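Local coordinates for protein arylsulfatase (Pseudoalteromonas sp. MB47, PDB 7AJ0) that probably hydrolyses sulfate esters of the polysaccharide fucoidan, acting in an exo fashion as a thermostable, calcium-containing sulfatase that assembles into a hexamer, at residues Tyr422-Glu427 against Lys497-Thr502; Pro115-Leu120 against Tyr399-Asp404; Gly346-Gly351 against Asp428-Arg433. All coordinates share one frame; numbering follows the deposited sequence.

Contact 1. Residues Tyr422-Glu427 against Lys497-Thr502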
loop_
_atom_site.group_PDB
_atom_site.type_symbol
_atom_site.label_atom_id
_atom_site.label_comp_id
_atom_site.label_asym_id
_atom_site.label_seq_id
_atom_site.Cartn_x
_atom_site.Cartn_y
_atom_site.Cartn_z
ATOM N N TYR A 422 27.857 -8.060 -11.950
ATOM C CA TYR A 422 27.404 -6.678 -12.028
ATOM C C TYR A 422 26.127 -6.614 -12.851
ATOM O O TYR A 422 26.064 -7.157 -13.959
ATOM C CB TYR A 422 28.483 -5.786 -12.640
ATOM C CG TYR A 422 29.742 -5.753 -11.813
ATOM C CD1 TYR A 422 29.840 -4.932 -10.700
ATOM C CD2 TYR A 422 30.828 -6.553 -12.137
ATOM C CE1 TYR A 422 30.984 -4.905 -9.935
ATOM C CE2 TYR A 422 31.978 -6.530 -11.382
ATOM C CZ TYR A 422 32.052 -5.706 -10.281
ATOM O OH TYR A 422 33.197 -5.679 -9.520
ATOM N N MET A 423 25.119 -5.944 -12.310
ATOM C CA MET A 423 23.777 -5.929 -12.872
ATOM C C MET A 423 23.445 -4.527 -13.350
ATOM O O MET A 423 23.616 -3.555 -12.608
ATOM C CB MET A 423 22.777 -6.417 -11.825
ATOM C CG MET A 423 23.363 -7.535 -10.970
ATOM S SD MET A 423 22.171 -8.709 -10.337
ATOM C CE MET A 423 23.280 -9.924 -9.634
ATOM N N TRP A 424 22.992 -4.429 -14.599
ATOM C CA TRP A 424 22.670 -3.160 -15.225
ATOM C C TRP A 424 21.270 -3.212 -15.817
ATOM O O TRP A 424 20.844 -4.245 -16.341
ATOM C CB TRP A 424 23.658 -2.813 -16.344
ATOM C CG TRP A 424 25.022 -2.447 -15.878
ATOM C CD1 TRP A 424 25.975 -3.293 -15.400
ATOM C CD2 TRP A 424 25.601 -1.137 -15.861
ATOM N NE1 TRP A 424 27.113 -2.593 -15.079
ATOM C CE2 TRP A 424 26.906 -1.266 -15.351
ATOM C CE3 TRP A 424 25.140 0.133 -16.222
ATOM C CZ2 TRP A 424 27.757 -0.174 -15.189
ATOM C CZ3 TRP A 424 25.986 1.217 -16.063
ATOM C CH2 TRP A 424 27.281 1.055 -15.554
ATOM N N SER A 425 20.566 -2.089 -15.737
ATOM C CA SER A 425 19.327 -1.861 -16.478
ATOM C C SER A 425 19.693 -0.880 -17.593
ATOM O O SER A 425 19.681 0.338 -17.398
ATOM C CB SER A 425 18.223 -1.325 -15.582
ATOM O OG SER A 425 17.039 -1.094 -16.327
ATOM N N ARG A 426 20.043 -1.423 -18.759
ATOM C CA ARG A 426 20.547 -0.617 -19.869
ATOM C C ARG A 426 21.724 0.231 -19.399
ATOM O O ARG A 426 22.784 -0.315 -19.074
ATOM C CB ARG A 426 19.420 0.227 -20.461
ATOM C CG ARG A 426 18.285 -0.635 -21.002
ATOM C CD ARG A 426 17.570 -0.008 -22.184
ATOM N NE ARG A 426 16.831 -1.019 -22.940
ATOM C CZ ARG A 426 15.611 -1.450 -22.632
ATOM N NH1 ARG A 426 15.024 -2.376 -23.381
ATOM N NH2 ARG A 426 14.975 -0.954 -21.579
ATOM N N GLU A 427 21.561 1.549 -19.352
ATOM C CA GLU A 427 22.640 2.439 -18.942
ATOM C C GLU A 427 22.644 2.733 -17.444
ATOM O O GLU A 427 23.400 3.603 -17.000
ATOM C CB GLU A 427 22.563 3.758 -19.720
ATOM C CG GLU A 427 23.045 3.662 -21.162
ATOM C CD GLU A 427 21.919 3.745 -22.180
ATOM O OE1 GLU A 427 20.737 3.808 -21.777
ATOM O OE2 GLU A 427 22.222 3.750 -23.391
ATOM N N LYS A 497 32.708 0.944 -7.303
ATOM C CA LYS A 497 33.548 2.032 -7.789
ATOM C C LYS A 497 34.514 1.541 -8.858
ATOM O O LYS A 497 34.650 2.159 -9.920
ATOM C CB LYS A 497 34.314 2.659 -6.623
ATOM C CG LYS A 497 33.429 3.263 -5.543
ATOM C CD LYS A 497 32.834 4.591 -5.982
ATOM C CE LYS A 497 32.030 5.239 -4.859
ATOM N NZ LYS A 497 32.860 5.503 -3.647
ATOM N N ALA A 498 35.194 0.423 -8.595
ATOM C CA ALA A 498 36.147 -0.103 -9.565
ATOM C C ALA A 498 35.451 -0.474 -10.868
ATOM O O ALA A 498 35.969 -0.200 -11.959
ATOM C CB ALA A 498 36.875 -1.313 -8.980
ATOM N N HIS A 499 34.274 -1.091 -10.775
ATOM C CA HIS A 499 33.537 -1.470 -11.975
ATOM C C HIS A 499 33.211 -0.249 -12.823
ATOM O O HIS A 499 33.383 -0.263 -14.047
ATOM C CB HIS A 499 32.258 -2.207 -11.585
ATOM C CG HIS A 499 31.449 -2.668 -12.755
ATOM N ND1 HIS A 499 31.869 -3.674 -13.598
ATOM C CD2 HIS A 499 30.247 -2.260 -13.225
ATOM C CE1 HIS A 499 30.960 -3.868 -14.535
ATOM N NE2 HIS A 499 29.967 -3.021 -14.333
ATOM N N ILE A 500 32.726 0.819 -12.185
ATOM C CA ILE A 500 32.434 2.045 -12.916
ATOM C C ILE A 500 33.718 2.651 -13.470
ATOM O O ILE A 500 33.712 3.261 -14.546
ATOM C CB ILE A 500 31.686 3.042 -12.010
ATOM C CG1 ILE A 500 30.309 2.499 -11.615
ATOM C CG2 ILE A 500 31.547 4.395 -12.698
ATOM C CD1 ILE A 500 29.350 2.308 -12.770
ATOM N N ALA A 501 34.836 2.491 -12.757
ATOM C CA ALA A 501 36.084 3.105 -13.196
ATOM C C ALA A 501 36.599 2.485 -14.489
ATOM O O ALA A 501 37.226 3.181 -15.296
ATOM C CB ALA A 501 37.145 2.991 -12.101
ATOM N N THR A 502 36.352 1.188 -14.710
ATOM C CA THR A 502 36.773 0.576 -15.964
ATOM C C THR A 502 36.142 1.285 -17.157
ATOM O O THR A 502 36.714 1.292 -18.252
ATOM C CB THR A 502 36.410 -0.910 -16.006
ATOM O OG1 THR A 502 34.994 -1.057 -16.159
ATOM C CG2 THR A 502 36.858 -1.621 -14.738
#
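An aromatic cluster of Y422, W424 and H499 joins strand 420-425, at the edge of the four-stranded antiparallel sheet, to the helix packed against it. The tyrosine and histidine rings form an offset stack, their planes only 6° apart and their centroids 3.7 Å from each other. H499 ND1 lies over the centre of the phenol ring, while Y422 CG sits over the imidazole. Because the two side chains run in opposite directions, each CB also reaches the partner's ring face, giving a CH-pi contact at both ends of the stack. With CG anti to the main-chain nitrogen (chi1 -179°), H499 carries its imidazole from the helix toward the strand. W424 meets the same ring at its edge: its NE1 donates to H499 NE2 across 3.0 Å, with an N-H...N angle of 154°, each nitrogen lying near the plane of the other's ring. NE2 therefore acts as the acceptor, an arrangement that would suit a neutral histidine protonated on ND1. The stack and the bond together fix both the tilt and the rotation of the imidazole. Farther along the indole, I500 CD1 packs obliquely on W424 CH2 at 3.7 Å. An alanine in place of the tyrosine would strip one face of H499 of its stacking partner and would probably leave the imidazole held by the indole bond alone within this contact, freer to rock. The axes of the short strand and helix segments pass 11.0 Å apart. Around them, Y422 also touches F495 of helix 489-505 and F429 and L432 of strand 428-434, W424 reaches V116 and M503, and H499 lies beside R117 of the short helix 115-118.

Contact 2. Residues Pro115-Leu120 against Tyr399-Asp404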
loop_
_atom_site.group_PDB
_atom_site.type_symbol
_atom_site.label_atom_id
_atom_site.label_comp_id
_atom_site.label_asym_id
_atom_site.label_seq_id
_atom_site.Cartn_x
_atom_site.Cartn_y
_atom_site.Cartn_z
ATOM N N PRO A 115 26.240 -5.011 -22.113
ATOM C CA PRO A 115 25.765 -4.225 -23.265
ATOM C C PRO A 115 25.916 -2.722 -23.100
ATOM O O PRO A 115 25.849 -2.002 -24.103
ATOM C CB PRO A 115 24.288 -4.629 -23.391
ATOM C CG PRO A 115 23.923 -5.224 -22.078
ATOM C CD PRO A 115 25.167 -5.819 -21.501
ATOM N N VAL A 116 26.118 -2.218 -21.882
ATOM C CA VAL A 116 26.335 -0.784 -21.733
ATOM C C VAL A 116 27.653 -0.375 -22.383
ATOM O O VAL A 116 27.805 0.770 -22.829
ATOM C CB VAL A 116 26.283 -0.381 -20.248
ATOM C CG1 VAL A 116 27.472 -0.953 -19.486
ATOM C CG2 VAL A 116 26.226 1.133 -20.117
ATOM N N ARG A 117 28.620 -1.293 -22.457
ATOM C CA ARG A 117 29.881 -0.977 -23.117
ATOM C C ARG A 117 29.713 -0.922 -24.631
ATOM O O ARG A 117 30.297 -0.060 -25.298
ATOM C CB ARG A 117 30.948 -2.009 -22.755
ATOM C CG ARG A 117 31.170 -2.212 -21.266
ATOM C CD ARG A 117 32.422 -3.037 -21.022
ATOM N NE ARG A 117 32.546 -3.484 -19.638
ATOM C CZ ARG A 117 33.116 -2.781 -18.664
ATOM N NH1 ARG A 117 33.615 -1.578 -18.907
ATOM N NH2 ARG A 117 33.181 -3.283 -17.439
ATOM N N SER A 118 28.916 -1.834 -25.187
ATOM C CA SER A 118 28.787 -1.965 -26.632
ATOM C C SER A 118 27.733 -1.043 -27.225
ATOM O O SER A 118 27.831 -0.679 -28.402
ATOM C CB SER A 118 28.443 -3.413 -26.995
ATOM O OG SER A 118 27.172 -3.781 -26.482
ATOM N N GLY A 119 26.736 -0.648 -26.439
ATOM C CA GLY A 119 25.596 0.070 -26.957
ATOM C C GLY A 119 24.425 -0.807 -27.327
ATOM O O GLY A 119 23.389 -0.285 -27.763
ATOM N N LEU A 120 24.551 -2.119 -27.161
ATOM C CA LEU A 120 23.508 -3.072 -27.535
ATOM C C LEU A 120 22.519 -3.288 -26.394
ATOM O O LEU A 120 22.268 -4.412 -25.958
ATOM C CB LEU A 120 24.150 -4.385 -27.967
ATOM C CG LEU A 120 25.137 -4.272 -29.132
ATOM C CD1 LEU A 120 25.903 -5.570 -29.340
ATOM C CD2 LEU A 120 24.406 -3.871 -30.406
ATOM N N TYR A 399 37.146 -3.364 -23.054
ATOM C CA TYR A 399 37.086 -4.129 -21.817
ATOM C C TYR A 399 36.108 -5.285 -21.978
ATOM O O TYR A 399 35.004 -5.106 -22.501
ATOM C CB TYR A 399 36.655 -3.234 -20.657
ATOM C CG TYR A 399 36.894 -3.831 -19.289
ATOM C CD1 TYR A 399 38.089 -3.618 -18.621
ATOM C CD2 TYR A 399 35.924 -4.598 -18.662
ATOM C CE1 TYR A 399 38.316 -4.153 -17.370
ATOM C CE2 TYR A 399 36.143 -5.138 -17.407
ATOM C CZ TYR A 399 37.342 -4.911 -16.767
ATOM O OH TYR A 399 37.573 -5.440 -15.520
ATOM N N PHE A 400 36.513 -6.468 -21.528
ATOM C CA PHE A 400 35.699 -7.673 -21.634
ATOM C C PHE A 400 35.315 -8.146 -20.241
ATOM O O PHE A 400 36.183 -8.368 -19.390
ATOM C CB PHE A 400 36.444 -8.760 -22.404
ATOM C CG PHE A 400 36.470 -8.527 -23.883
ATOM C CD1 PHE A 400 35.458 -9.017 -24.687
ATOM C CD2 PHE A 400 37.493 -7.801 -24.466
ATOM C CE1 PHE A 400 35.471 -8.798 -26.048
ATOM C CE2 PHE A 400 37.511 -7.577 -25.827
ATOM C CZ PHE A 400 36.498 -8.076 -26.620
ATOM N N ASP A 401 34.012 -8.296 -20.015
ATOM C CA ASP A 401 33.486 -8.677 -18.714
ATOM C C ASP A 401 33.461 -10.181 -18.496
ATOM O O ASP A 401 33.397 -10.624 -17.343
ATOM C CB ASP A 401 32.070 -8.116 -18.555
ATOM C CG ASP A 401 32.026 -6.607 -18.681
ATOM O OD1 ASP A 401 32.491 -5.915 -17.752
ATOM O OD2 ASP A 401 31.542 -6.108 -19.719
ATOM N N GLY A 402 33.519 -10.969 -19.564
ATOM C CA GLY A 402 33.451 -12.406 -19.417
ATOM C C GLY A 402 34.720 -12.982 -18.820
ATOM O O GLY A 402 35.817 -12.451 -18.989
ATOM N N ILE A 403 34.554 -14.092 -18.105
ATOM C CA ILE A 403 35.654 -14.808 -17.474
ATOM C C ILE A 403 35.635 -16.247 -17.968
ATOM O O ILE A 403 34.572 -16.878 -18.016
ATOM C CB ILE A 403 35.555 -14.761 -15.937
ATOM C CG1 ILE A 403 35.630 -13.314 -15.446
ATOM C CG2 ILE A 403 36.649 -15.614 -15.315
ATOM C CD1 ILE A 403 35.182 -13.130 -14.010
ATOM N N ASP A 404 36.805 -16.760 -18.339
ATOM C CA ASP A 404 36.930 -18.164 -18.711
ATOM C C ASP A 404 36.633 -19.044 -17.503
ATOM O O ASP A 404 37.295 -18.931 -16.469
ATOM C CB ASP A 404 38.335 -18.435 -19.243
ATOM C CG ASP A 404 38.572 -19.903 -19.550
ATOM O OD1 ASP A 404 37.584 -20.638 -19.758
ATOM O OD2 ASP A 404 39.749 -20.322 -19.577
#
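R117 meets D401 and Y399 with its guanidinium, the carboxylate approaching at the edge and one ring carbon of Y399 over a face. The grip on D401 is side-on and uses two nitrogens: R117 NE donates to D401 OD2 at 2.8 Å and R117 NH2 to D401 OD1 at 2.7 Å, one bond to each oxygen. Both oxygens are met on their syn side, and guanidinium and carboxylate are nearly coplanar, with 26° between their planes. An arginine chain that is extended from CG to NE brings the charged end to the aspartate from the opposite direction. Y399 contributes CD2, which stands over the centre of the guanidinium, 3.3 Å from R117 NH2. Its ring is inclined by 40° to that group rather than laid flat on it. The rim of the phenol also has D401 OD1 in its plane, and its hydroxyl is hydrogen-bonded to E25. The buried salt bridge joins the short helix 115-118 to the loop between helices 377-387 and 406-409. Segment 115-120 follows helix 102-111, which begins at the calcium ligand C102 and carries the sequence CTSSR; this matches the signature in which the cysteine of related sulfatases is converted to the catalytic formylglycine. D401 OD2 takes a second bond from the backbone N of L114 and Y399 O accepts from R113, while R117 NH1 bonds T502 OG1 of helix 489-505, so the buried positive charge has partners in addition to the carboxylate. Beyond R117 the chain turns sharply. G119 leaves the helical conformation with a positive phi of 93° while its N still bonds P115 O at 2.8 Å, and S118 OG accepts from L120 N at 3.2 Å in an ST turn.

Contact 3. Residues Gly346-Gly351 against Asp428-Arg433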
loop_
_atom_site.group_PDB
_atom_site.type_symbol
_atom_site.label_atom_id
_atom_site.label_comp_id
_atom_site.label_asym_id
_atom_site.label_seq_id
_atom_site.Cartn_x
_atom_site.Cartn_y
_atom_site.Cartn_z
ATOM N N GLY A 346 12.877 -7.665 -17.006
ATOM C CA GLY A 346 12.795 -6.225 -16.950
ATOM C C GLY A 346 13.194 -5.602 -15.635
ATOM O O GLY A 346 13.027 -4.388 -15.466
ATOM N N THR A 347 13.704 -6.390 -14.692
ATOM C CA THR A 347 14.160 -5.871 -13.414
ATOM C C THR A 347 15.425 -6.614 -13.014
ATOM O O THR A 347 15.695 -7.722 -13.486
ATOM C CB THR A 347 13.105 -6.026 -12.310
ATOM O OG1 THR A 347 12.945 -7.413 -11.983
ATOM C CG2 THR A 347 11.767 -5.460 -12.758
ATOM N N THR A 348 16.204 -5.993 -12.131
ATOM C CA THR A 348 17.390 -6.624 -11.571
ATOM C C THR A 348 17.115 -7.272 -10.219
ATOM O O THR A 348 18.048 -7.484 -9.438
ATOM C CB THR A 348 18.531 -5.613 -11.458
ATOM O OG1 THR A 348 18.045 -4.396 -10.882
ATOM C CG2 THR A 348 19.123 -5.338 -12.834
ATOM N N TRP A 349 15.854 -7.570 -9.918
ATOM C CA TRP A 349 15.573 -8.569 -8.901
ATOM C C TRP A 349 16.108 -9.918 -9.380
ATOM O O TRP A 349 16.362 -10.126 -10.570
ATOM C CB TRP A 349 14.078 -8.669 -8.616
ATOM C CG TRP A 349 13.485 -7.453 -7.973
ATOM C CD1 TRP A 349 12.527 -6.637 -8.498
ATOM C CD2 TRP A 349 13.810 -6.915 -6.687
ATOM N NE1 TRP A 349 12.231 -5.626 -7.617
ATOM C CE2 TRP A 349 13.006 -5.772 -6.498
ATOM C CE3 TRP A 349 14.701 -7.286 -5.676
ATOM C CZ2 TRP A 349 13.070 -4.999 -5.342
ATOM C CZ3 TRP A 349 14.761 -6.519 -4.531
ATOM C CH2 TRP A 349 13.951 -5.387 -4.373
ATOM N N GLU A 350 16.282 -10.845 -8.442
ATOM C CA GLU A 350 16.807 -12.153 -8.819
ATOM C C GLU A 350 15.917 -12.836 -9.849
ATOM O O GLU A 350 16.415 -13.572 -10.709
ATOM C CB GLU A 350 16.970 -13.025 -7.578
ATOM C CG GLU A 350 18.066 -12.535 -6.648
ATOM C CD GLU A 350 19.438 -12.636 -7.277
ATOM O OE1 GLU A 350 19.840 -13.766 -7.630
ATOM O OE2 GLU A 350 20.108 -11.591 -7.433
ATOM N N GLY A 351 14.606 -12.586 -9.798
ATOM C CA GLY A 351 13.708 -13.191 -10.764
ATOM C C GLY A 351 14.039 -12.840 -12.200
ATOM O O GLY A 351 13.736 -13.607 -13.117
ATOM N N ASP A 428 21.833 2.026 -16.658
ATOM C CA ASP A 428 21.751 2.232 -15.217
ATOM C C ASP A 428 22.392 1.052 -14.498
ATOM O O ASP A 428 21.986 -0.098 -14.700
ATOM C CB ASP A 428 20.298 2.396 -14.768
ATOM C CG ASP A 428 19.690 3.705 -15.224
ATOM O OD1 ASP A 428 20.274 4.772 -14.935
ATOM O OD2 ASP A 428 18.625 3.666 -15.875
ATOM N N PHE A 429 23.389 1.339 -13.664
ATOM C CA PHE A 429 23.964 0.335 -12.777
ATOM C C PHE A 429 23.110 0.251 -11.517
ATOM O O PHE A 429 22.974 1.240 -10.789
ATOM C CB PHE A 429 25.406 0.688 -12.429
ATOM C CG PHE A 429 26.032 -0.246 -11.435
ATOM C CD1 PHE A 429 26.515 -1.480 -11.834
ATOM C CD2 PHE A 429 26.139 0.107 -10.103
ATOM C CE1 PHE A 429 27.091 -2.341 -10.925
ATOM C CE2 PHE A 429 26.716 -0.750 -9.188
ATOM C CZ PHE A 429 27.192 -1.975 -9.600
ATOM N N THR A 430 22.542 -0.925 -11.254
ATOM C CA THR A 430 21.559 -1.069 -10.190
ATOM C C THR A 430 22.008 -1.957 -9.042
ATOM O O THR A 430 21.649 -1.682 -7.896
ATOM C CB THR A 430 20.245 -1.631 -10.754
ATOM O OG1 THR A 430 20.474 -2.933 -11.310
ATOM C CG2 THR A 430 19.691 -0.716 -11.839
ATOM N N ALA A 431 22.780 -3.006 -9.304
ATOM C CA ALA A 431 23.108 -3.942 -8.242
ATOM C C ALA A 431 24.310 -4.780 -8.635
ATOM O O ALA A 431 24.709 -4.826 -9.800
ATOM C CB ALA A 431 21.912 -4.852 -7.920
ATOM N N LEU A 432 24.888 -5.436 -7.631
ATOM C CA LEU A 432 25.928 -6.434 -7.830
ATOM C C LEU A 432 25.693 -7.566 -6.842
ATOM O O LEU A 432 24.986 -7.409 -5.843
ATOM C CB LEU A 432 27.330 -5.843 -7.649
ATOM C CG LEU A 432 27.706 -5.288 -6.275
ATOM C CD1 LEU A 432 28.196 -6.373 -5.328
ATOM C CD2 LEU A 432 28.760 -4.194 -6.428
ATOM N N ARG A 433 26.285 -8.721 -7.140
ATOM C CA ARG A 433 26.305 -9.840 -6.213
ATOM C C ARG A 433 27.749 -10.223 -5.923
ATOM O O ARG A 433 28.566 -10.339 -6.842
ATOM C CB ARG A 433 25.558 -11.066 -6.739
ATOM C CG ARG A 433 25.668 -12.238 -5.769
ATOM C CD ARG A 433 24.845 -13.441 -6.168
ATOM N NE ARG A 433 25.186 -14.586 -5.326
ATOM C CZ ARG A 433 24.599 -15.775 -5.395
ATOM N NH1 ARG A 433 23.626 -15.985 -6.267
ATOM N NH2 ARG A 433 24.985 -16.753 -4.588
#
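T348 and T430 bring the two backbones closest, their CA atoms 7.1 Å apart, with the loop at 346-351 lying beside strand 428-434 and both CB atoms directed at the opposite segment. The contact is carried by two hydroxyls: T348 OG1 and T430 OG1 are hydrogen-bonded at 2.9 Å, and either could be the donor. In each threonine OG1 stands between the backbone N and the carbonyl carbon (chi1 46° in T348, 62° in T430), the crowded position, which turns the two oxygens to each other as the side chains cross obliquely. The methyl of T348 closes on the same oxygen, with CG2 3.2 Å from T430 OG1. That oxygen has a further, weak hydrogen bond with M423 O on the adjoining strand, while M423 also packs on T348. A looser electrostatic relation lies farther along: E350 OE1 and R433 NH1 are 4.6 Å apart, too far for a salt bridge, but both bond the hydroxyl of Y97, which links them. Each charge also has a direct counterion, E350 in K438 and R433 in D436, so these buried groups are probably well balanced. The fully extended side chain of R433 brings its guanidinium to Y97. T430 and A431 both face M423, forming a classic beta bulge in the four-stranded antiparallel sheet. The loop it meets reads KGTTWEGG and resembles the KGTTYEGG of human arylsulfatase A, whose lysine contacts the substrate sulfate; a similar role here is only probable.

How the contacts relate
Starting from the N terminus, contact 2 closes first as a loop, bringing the short helix 115-118 to the loop 399-404, some 280 residues on. Contact 3 opens inside that span, at 346-351, and closes after it, at 428-433, so the two cross. Contact 1 opens at 422-427, before contact 3 has closed, and crosses it in turn, yet it runs in series with contact 2. Contacts 1 and 3 share a sheet, their strands being adjacent and bonded through M423. Contacts 1 and 2 meet at helix 489-505. Together they tie helix 115-118, the loop 399-404 and the loop 346-351 to the four-stranded sheet and helix 489-505.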